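Local coordinates for protein reducing-end xylose-releasing exo-oligoxylanase Rex8A (Paenibacillus barcinonensis, PDB 6SUD) that hydrolyses xylooligosaccharides from their reducing ends, releasing single xylose units from linear and methylglucuronic acid-decorated oligomers during xylan breakdown, at residues A136-S141 against K159-C164; A79-K84 against T369-S374. The protein carries 1 engineered substitution. All coordinates share one frame; numbering follows the deposited sequence.

Contact 1 of 2, residues A136-S141 against K159-C164; sequences ALFFAS and KILHAC
L137 meets I160 end to end: CD1 of the leucine lies 3.9 Å from CD1 of the isoleucine, and the two side chains run at about a right angle to each other. L137 and I160 both point from their own helix toward the other one, so the methyl ends meet although the CA atoms of L137 and I160 are 10.0 Å apart. On I160 the CG1 branch does the reaching, anti to the carbonyl carbon (chi1 -61°) and extended beyond, which carries CD1 out to the leucine. L137 also packs on M76 of helix 69-81 and on Y153, the first residue of helix 153-170.

One residue on, F138 starts out less directly, but its ring swings nearer to the facing helix. Its CE2 edge receives CD1 of L161 at 3.7 Å, the methyl lying close to the ring plane and not over a face. The CA atoms of F138 and L161 are 11.0 Å apart, and the long side chains bridge that distance. These two contacts join helices 127-144 and 153-170, consecutive in the chain, in the (alpha/alpha)6 barrel of glycoside hydrolase family 8. The contact is purely apolar, with no hydrogen bond between the segments, and all four touching residues are buried. Along the same helix pair, I160 is lodged further against E130 and F133, L161 against A134, and F138 against A157.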
ATOM      1  N   ALA A 136      -4.284  -4.837   8.070  1.00  7.38           N
ATOM      2  CA  ALA A 136      -5.738  -4.548   8.099  1.00  7.23           C
ATOM      3  C   ALA A 136      -6.432  -5.448   9.136  1.00  7.24           C
ATOM      4  O   ALA A 136      -7.315  -4.942   9.881  1.00  7.24           O
ATOM      5  CB  ALA A 136      -6.324  -4.696   6.725  1.00  7.41           C
ATOM      6  N   LEU A 137      -6.056  -6.725   9.206  1.00  7.02           N
ATOM      7  CA  LEU A 137      -6.666  -7.697  10.159  1.00  6.89           C
ATOM      8  C   LEU A 137      -6.292  -7.320  11.599  1.00  6.95           C
ATOM      9  O   LEU A 137      -7.170  -7.379  12.493  1.00  7.07           O
ATOM     10  CB  LEU A 137      -6.187  -9.104   9.824  1.00  6.73           C
ATOM     11  CG  LEU A 137      -6.917  -9.784   8.672  1.00  6.49           C
ATOM     12  CD1 LEU A 137      -6.087 -10.932   8.132  1.00  6.43           C
ATOM     13  CD2 LEU A 137      -8.291 -10.254   9.113  1.00  6.42           C
ATOM     14  N   PHE A 138      -5.058  -6.890  11.831  1.00  7.30           N
ATOM     15  CA  PHE A 138      -4.647  -6.392  13.170  1.00  7.48           C
ATOM     16  C   PHE A 138      -5.513  -5.190  13.558  1.00  7.52           C
ATOM     17  O   PHE A 138      -5.984  -5.129  14.698  1.00  8.14           O
ATOM     18  CB  PHE A 138      -3.162  -6.037  13.239  1.00  7.66           C
ATOM     19  CG  PHE A 138      -2.251  -7.224  13.395  1.00  7.76           C
ATOM     20  CD1 PHE A 138      -2.520  -8.199  14.350  1.00  7.75           C
ATOM     21  CD2 PHE A 138      -1.105  -7.341  12.624  1.00  8.01           C
ATOM     22  CE1 PHE A 138      -1.692  -9.303  14.487  1.00  7.84           C
ATOM     23  CE2 PHE A 138      -0.271  -8.441  12.776  1.00  8.07           C
ATOM     24  CZ  PHE A 138      -0.570  -9.418  13.703  1.00  7.96           C
ATOM     25  N   PHE A 139      -5.744  -4.257  12.633  1.00  7.79           N
ATOM     26  CA  PHE A 139      -6.568  -3.049  12.907  1.00  7.81           C
ATOM     27  C   PHE A 139      -8.024  -3.469  13.153  1.00  7.61           C
ATOM     28  O   PHE A 139      -8.664  -2.890  14.026  1.00  7.41           O
ATOM     29  CB  PHE A 139      -6.466  -2.010  11.782  1.00  8.05           C
ATOM     30  CG  PHE A 139      -5.161  -1.257  11.704  1.00  8.40           C
ATOM     31  CD1 PHE A 139      -4.280  -1.220  12.780  1.00  8.52           C
ATOM     32  CD2 PHE A 139      -4.804  -0.582  10.548  1.00  8.70           C
ATOM     33  CE1 PHE A 139      -3.081  -0.525  12.696  1.00  8.82           C
ATOM     34  CE2 PHE A 139      -3.601   0.111  10.470  1.00  8.85           C
ATOM     35  CZ  PHE A 139      -2.742   0.134  11.538  1.00  8.56           C
ATOM     36  N   ALA A 140      -8.539  -4.432  12.392  1.00  7.95           N
ATOM     37  CA  ALA A 140      -9.910  -4.968  12.572  1.00  8.35           C
ATOM     38  C   ALA A 140     -10.034  -5.519  13.999  1.00  8.82           C
ATOM     39  O   ALA A 140     -11.010  -5.200  14.687  1.00  9.74           O
ATOM     40  CB  ALA A 140     -10.210  -6.015  11.531  1.00  8.43           C
ATOM     41  N   SER A 141      -9.054  -6.295  14.450  1.00  9.57           N
ATOM     42  CA  SER A 141      -9.089  -6.908  15.801  1.00  9.94           C
ATOM     43  C   SER A 141      -9.120  -5.804  16.860  1.00 10.35           C
ATOM     44  O   SER A 141      -9.863  -5.938  17.878  1.00 10.64           O
ATOM     45  CB  SER A 141      -7.919  -7.800  16.020  1.00 10.26           C
ATOM     46  OG  SER A 141      -8.042  -8.457  17.272  1.00 10.36           O
ATOM     47  N   LYS A 159      -1.132 -15.812  11.660  1.00 10.76           N
ATOM     48  CA  LYS A 159      -0.987 -16.959  10.729  1.00 11.59           C
ATOM     49  C   LYS A 159      -0.307 -16.518   9.425  1.00 10.68           C
ATOM     50  O   LYS A 159       0.604 -17.223   8.961  1.00 10.70           O
ATOM     51  CB  LYS A 159      -2.375 -17.525  10.443  1.00 12.26           C
ATOM     52  CG  LYS A 159      -2.435 -18.710   9.504  1.00 13.32           C
ATOM     53  CD  LYS A 159      -3.857 -19.205   9.357  1.00 13.98           C
ATOM     54  CE  LYS A 159      -4.031 -20.147   8.192  1.00 14.80           C
ATOM     55  NZ  LYS A 159      -5.300 -20.895   8.315  1.00 14.87           N
ATOM     56  N   ILE A 160      -0.762 -15.414   8.825  1.00  9.90           N
ATOM     57  CA  ILE A 160      -0.142 -14.871   7.579  1.00  9.56           C
ATOM     58  C   ILE A 160       1.331 -14.552   7.869  1.00  9.30           C
ATOM     59  O   ILE A 160       2.210 -15.027   7.113  1.00  9.03           O
ATOM     60  CB  ILE A 160      -0.916 -13.642   7.058  1.00  9.87           C
ATOM     61  CG1 ILE A 160      -2.363 -14.002   6.723  1.00 10.04           C
ATOM     62  CG2 ILE A 160      -0.182 -13.024   5.871  1.00  9.93           C
ATOM     63  CD1 ILE A 160      -3.220 -12.825   6.284  1.00  9.91           C
ATOM     64  N   LEU A 161       1.612 -13.784   8.925  1.00  8.91           N
ATOM     65  CA  LEU A 161       2.983 -13.278   9.199  1.00  9.14           C
ATOM     66  C   LEU A 161       3.881 -14.438   9.658  1.00  9.37           C
ATOM     67  O   LEU A 161       5.092 -14.376   9.391  1.00  9.05           O
ATOM     68  CB  LEU A 161       2.938 -12.161  10.245  1.00  8.94           C
ATOM     69  CG  LEU A 161       2.306 -10.843   9.797  1.00  8.75           C
ATOM     70  CD1 LEU A 161       2.532  -9.771  10.849  1.00  8.75           C
ATOM     71  CD2 LEU A 161       2.860 -10.388   8.454  1.00  8.70           C
ATOM     72  N   HIS A 162       3.325 -15.463  10.304  1.00  9.89           N
ATOM     73  CA  HIS A 162       4.083 -16.712  10.608  1.00 10.02           C
ATOM     74  C   HIS A 162       4.622 -17.321   9.305  1.00 10.16           C
ATOM     75  O   HIS A 162       5.841 -17.589   9.232  1.00 10.18           O
ATOM     76  CB  HIS A 162       3.240 -17.745  11.356  1.00 10.65           C
ATOM     77  CG  HIS A 162       3.997 -19.015  11.542  1.00 11.37           C
ATOM     78  ND1 HIS A 162       5.007 -19.119  12.464  1.00 11.76           N
ATOM     79  CD2 HIS A 162       3.944 -20.202  10.894  1.00 11.87           C
ATOM     80  CE1 HIS A 162       5.534 -20.324  12.400  1.00 11.98           C
ATOM     81  NE2 HIS A 162       4.906 -21.006  11.439  1.00 12.12           N
ATOM     82  N   ALA A 163       3.751 -17.543   8.313  1.00 10.36           N
ATOM     83  CA  ALA A 163       4.134 -18.131   7.011  1.00 10.18           C
ATOM     84  C   ALA A 163       5.149 -17.202   6.327  1.00 10.08           C
ATOM     85  O   ALA A 163       6.155 -17.695   5.797  1.00  9.91           O
ATOM     86  CB  ALA A 163       2.913 -18.389   6.172  1.00 10.48           C
ATOM     87  N   CYS A 164       4.939 -15.885   6.400  1.00 10.07           N
ATOM     88  CA  CYS A 164       5.832 -14.870   5.780  1.00 10.43           C
ATOM     89  C   CYS A 164       7.283 -15.073   6.228  1.00 10.34           C
ATOM     90  O   CYS A 164       8.185 -14.858   5.409  1.00  9.86           O
ATOM     91  CB  CYS A 164       5.400 -13.461   6.147  1.00 10.81           C
ATOM     92  SG  CYS A 164       3.916 -12.943   5.249  1.00 11.21           S
TER

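Contact 2 of 2, residues A79-K84 against T369-S374; sequences AVQMDK and TMLALS. With EDO (1,2-ethanediol), chain H.
L371 sets its two methyls against Q81 and M82, one to each. CD1 of L371 rests 3.7 Å from CB of Q81 and lies near its CG as well, so the aliphatic root of the glutamine does the packing. The amide beyond it is turned away by a bend at chi2 (-69°), and its NE2 is hydrogen-bonded to the backbone carbonyl of R378. The other methyl, CD2, lies 3.9 Å from SD of M82, whose chain folds at chi2 and chi3. No hydrogen bond links the two segments. Q81 and L371 are buried, forming the closely packed part, and their CA atoms come within 7.9 Å; M82 is only partly covered.

Beyond M82 the chain leaves the interface for the solvent side. D83 is exposed and takes a positive phi (58°). A 1,2-ethanediol, probably from the crystallisation liquor, lies beside this turn: its O2 makes a weak hydrogen bond of 3.1 Å to the carbonyl O of D83, and E87 holds it too. W36 of helix 25-41 lies against M82 and makes a cation-pi contact with K84, which is partly exposed.

At the turn, K84 N bonds to A79 O at 2.7 Å and D83 N to V80 O at 3.1 Å. Helix 69-81 therefore closes in a Schellman motif, with K84 at the N-cap position of helix 85-99, while its last turn packs against the C-terminal end of helix 359-373 in the (alpha/alpha)6 barrel typical of family 8 glycoside hydrolases.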
ATOM      1  N   ALA A  79     -11.565  -0.189   4.322  1.00  8.30           N
ATOM      2  CA  ALA A  79     -12.792  -0.540   5.093  1.00  8.20           C
ATOM      3  C   ALA A  79     -12.535  -0.286   6.578  1.00  8.20           C
ATOM      4  O   ALA A  79     -13.421   0.311   7.230  1.00  8.35           O
ATOM      5  CB  ALA A  79     -13.294  -1.942   4.854  1.00  7.91           C
ATOM      6  N   VAL A  80     -11.393  -0.732   7.095  1.00  8.11           N
ATOM      7  CA  VAL A  80     -11.151  -0.670   8.563  1.00  8.07           C
ATOM      8  C   VAL A  80     -10.839   0.783   8.935  1.00  8.68           C
ATOM      9  O   VAL A  80     -11.390   1.243   9.943  1.00  9.23           O
ATOM     10  CB  VAL A  80     -10.125  -1.707   9.072  1.00  7.68           C
ATOM     11  CG1 VAL A  80      -8.705  -1.501   8.561  1.00  7.45           C
ATOM     12  CG2 VAL A  80     -10.165  -1.754  10.582  1.00  7.56           C
ATOM     13  N   GLN A  81     -10.117   1.536   8.088  1.00  9.22           N
ATOM     14  CA  GLN A  81      -9.843   2.985   8.317  1.00  9.78           C
ATOM     15  C   GLN A  81     -11.156   3.785   8.292  1.00 10.32           C
ATOM     16  O   GLN A  81     -11.259   4.769   9.042  1.00 10.54           O
ATOM     17  CB  GLN A  81      -8.843   3.513   7.288  1.00  9.60           C
ATOM     18  CG  GLN A  81      -7.449   2.924   7.448  1.00  9.23           C
ATOM     19  CD  GLN A  81      -6.745   3.383   8.700  1.00  9.29           C
ATOM     20  OE1 GLN A  81      -7.088   4.398   9.294  1.00  9.04           O
ATOM     21  NE2 GLN A  81      -5.717   2.646   9.094  1.00  8.60           N
ATOM     22  N   MET A  82     -12.157   3.335   7.539  1.00 11.65           N
ATOM     23  CA  MET A  82     -13.457   4.050   7.409  1.00 12.64           C
ATOM     24  C   MET A  82     -14.501   3.443   8.358  1.00 13.36           C
ATOM     25  O   MET A  82     -15.653   3.913   8.324  1.00 13.14           O
ATOM     26  CB  MET A  82     -13.979   3.985   5.970  1.00 13.31           C
ATOM     27  CG  MET A  82     -13.186   4.778   4.950  1.00 13.89           C
ATOM     28  SD  MET A  82     -13.364   6.560   5.244  1.00 15.65           S
ATOM     29  CE  MET A  82     -15.121   6.771   4.965  1.00 15.20           C
ATOM     30  N   ASP A  83     -14.108   2.488   9.206  1.00 13.22           N
ATOM     31  CA  ASP A  83     -15.002   1.820  10.191  1.00 14.13           C
ATOM     32  C   ASP A  83     -16.166   1.160   9.432  1.00 13.30           C
ATOM     33  O   ASP A  83     -17.361   1.349   9.835  1.00 13.17           O
ATOM     34  CB  ASP A  83     -15.462   2.815  11.261  1.00 15.14           C
ATOM     35  CG  ASP A  83     -16.151   2.178  12.453  1.00 16.69           C
ATOM     36  OD1 ASP A  83     -16.006   0.957  12.626  1.00 18.30           O
ATOM     37  OD2 ASP A  83     -16.827   2.909  13.207  1.00 19.28           O
ATOM     38  N   LYS A  84     -15.846   0.395   8.389  1.00 12.24           N
ATOM     39  CA  LYS A  84     -16.863  -0.240   7.502  1.00 12.55           C
ATOM     40  C   LYS A  84     -16.729  -1.760   7.593  1.00 12.02           C
ATOM     41  O   LYS A  84     -16.195  -2.400   6.669  1.00 10.39           O
ATOM     42  CB  LYS A  84     -16.765   0.295   6.075  1.00 13.01           C
ATOM     43  CG  LYS A  84     -16.956   1.798   5.974  1.00 13.58           C
ATOM     44  CD  LYS A  84     -18.387   2.248   5.947  1.00 14.29           C
ATOM     45  CE  LYS A  84     -18.542   3.711   5.586  1.00 14.78           C
ATOM     46  NZ  LYS A  84     -19.956   4.150   5.659  1.00 15.30           N
ATOM     47  N   THR A 369      -4.631   8.551  -0.189  1.00  9.07           N
ATOM     48  CA  THR A 369      -4.236   9.977  -0.050  1.00  9.27           C
ATOM     49  C   THR A 369      -5.378  10.784   0.596  1.00  9.31           C
ATOM     50  O   THR A 369      -5.085  11.673   1.407  1.00  8.70           O
ATOM     51  CB  THR A 369      -3.777  10.590  -1.375  1.00  9.29           C
ATOM     52  OG1 THR A 369      -2.650   9.838  -1.818  1.00  9.27           O
ATOM     53  CG2 THR A 369      -3.380  12.043  -1.222  1.00  9.26           C
ATOM     54  N   MET A 370      -6.632  10.529   0.236  1.00 10.05           N
ATOM     55  CA  MET A 370      -7.783  11.292   0.797  1.00 11.14           C
ATOM     56  C   MET A 370      -7.866  11.007   2.300  1.00 10.67           C
ATOM     57  O   MET A 370      -8.037  11.962   3.113  1.00 10.44           O
ATOM     58  CB  MET A 370      -9.090  10.918   0.088  1.00 13.06           C
ATOM     59  CG  MET A 370     -10.284  11.788   0.453  1.00 14.55           C
ATOM     60  SD  MET A 370     -10.088  13.529   0.011  1.00 17.98           S
ATOM     61  CE  MET A 370     -10.241  13.425  -1.767  1.00 16.77           C
ATOM     62  N   LEU A 371      -7.709   9.737   2.670  1.00 10.09           N
ATOM     63  CA  LEU A 371      -7.608   9.335   4.098  1.00 10.37           C
ATOM     64  C   LEU A 371      -6.480  10.109   4.780  1.00 10.19           C
ATOM     65  O   LEU A 371      -6.739  10.760   5.785  1.00 10.33           O
ATOM     66  CB  LEU A 371      -7.332   7.834   4.174  1.00 10.60           C
ATOM     67  CG  LEU A 371      -8.549   6.922   4.132  1.00 10.84           C
ATOM     68  CD1 LEU A 371      -8.110   5.472   4.275  1.00 11.04           C
ATOM     69  CD2 LEU A 371      -9.540   7.283   5.221  1.00 10.67           C
ATOM     70  N   ALA A 372      -5.267  10.039   4.229  1.00 10.13           N
ATOM     71  CA  ALA A 372      -4.032  10.550   4.874  1.00 10.09           C
ATOM     72  C   ALA A 372      -4.090  12.069   5.022  1.00  9.96           C
ATOM     73  O   ALA A 372      -3.789  12.576   6.115  1.00 10.35           O
ATOM     74  CB  ALA A 372      -2.811  10.125   4.093  1.00  9.84           C
ATOM     75  N   LEU A 373      -4.479  12.787   3.971  1.00 10.23           N
ATOM     76  CA  LEU A 373      -4.420  14.267   3.978  1.00 10.48           C
ATOM     77  C   LEU A 373      -5.525  14.826   4.886  1.00 10.30           C
ATOM     78  O   LEU A 373      -5.376  15.969   5.354  1.00 11.36           O
ATOM     79  CB  LEU A 373      -4.520  14.792   2.542  1.00 10.40           C
ATOM     80  CG  LEU A 373      -3.300  14.552   1.643  1.00 10.97           C
ATOM     81  CD1 LEU A 373      -3.491  15.219   0.288  1.00 11.28           C
ATOM     82  CD2 LEU A 373      -2.014  15.049   2.273  1.00 11.13           C
ATOM     83  N   SER A 374      -6.559  14.039   5.182  1.00  9.76           N
ATOM     84  CA  SER A 374      -7.674  14.441   6.081  1.00  9.36           C
ATOM     85  C   SER A 374      -7.369  14.030   7.531  1.00  9.61           C
ATOM     86  O   SER A 374      -8.166  14.369   8.423  1.00  8.93           O
ATOM     87  CB  SER A 374      -9.000  13.910   5.585  1.00  9.03           C
ATOM     88  OG  SER A 374      -9.060  12.501   5.644  1.00  8.59           O
TER
HETATM   89  C1  EDO H 506     -20.283  -1.406   8.075  1.00 20.26           C
HETATM   90  O1  EDO H 506     -20.744  -0.950   6.809  1.00 20.39           O
HETATM   91  C2  EDO H 506     -19.821  -0.298   8.924  1.00 20.81           C
HETATM   92  O2  EDO H 506     -19.721  -0.596  10.306  1.00 21.64           O

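From the N terminus, the chain first reaches 79-84, at the end of helix 69-81, and then turns into helix 85-99. Contact 1 follows, closing a short loop, 17 residues between its segments, that includes the turn from helix 127-144 into 153-170. Contact 2 closes only when 369-374 comes back to 79-84, with 284 residues between them, so contact 1 is nested inside its loop. Their centres are 19 Å apart, yet helices 69-81 and 127-144 touch directly: CE2 of F139 lies 3.6 Å from NE2 of Q81. Together they join helices 153-170, 127-144, 69-81 and 359-373 in succession, bringing the late helix 359-373 beside an early one.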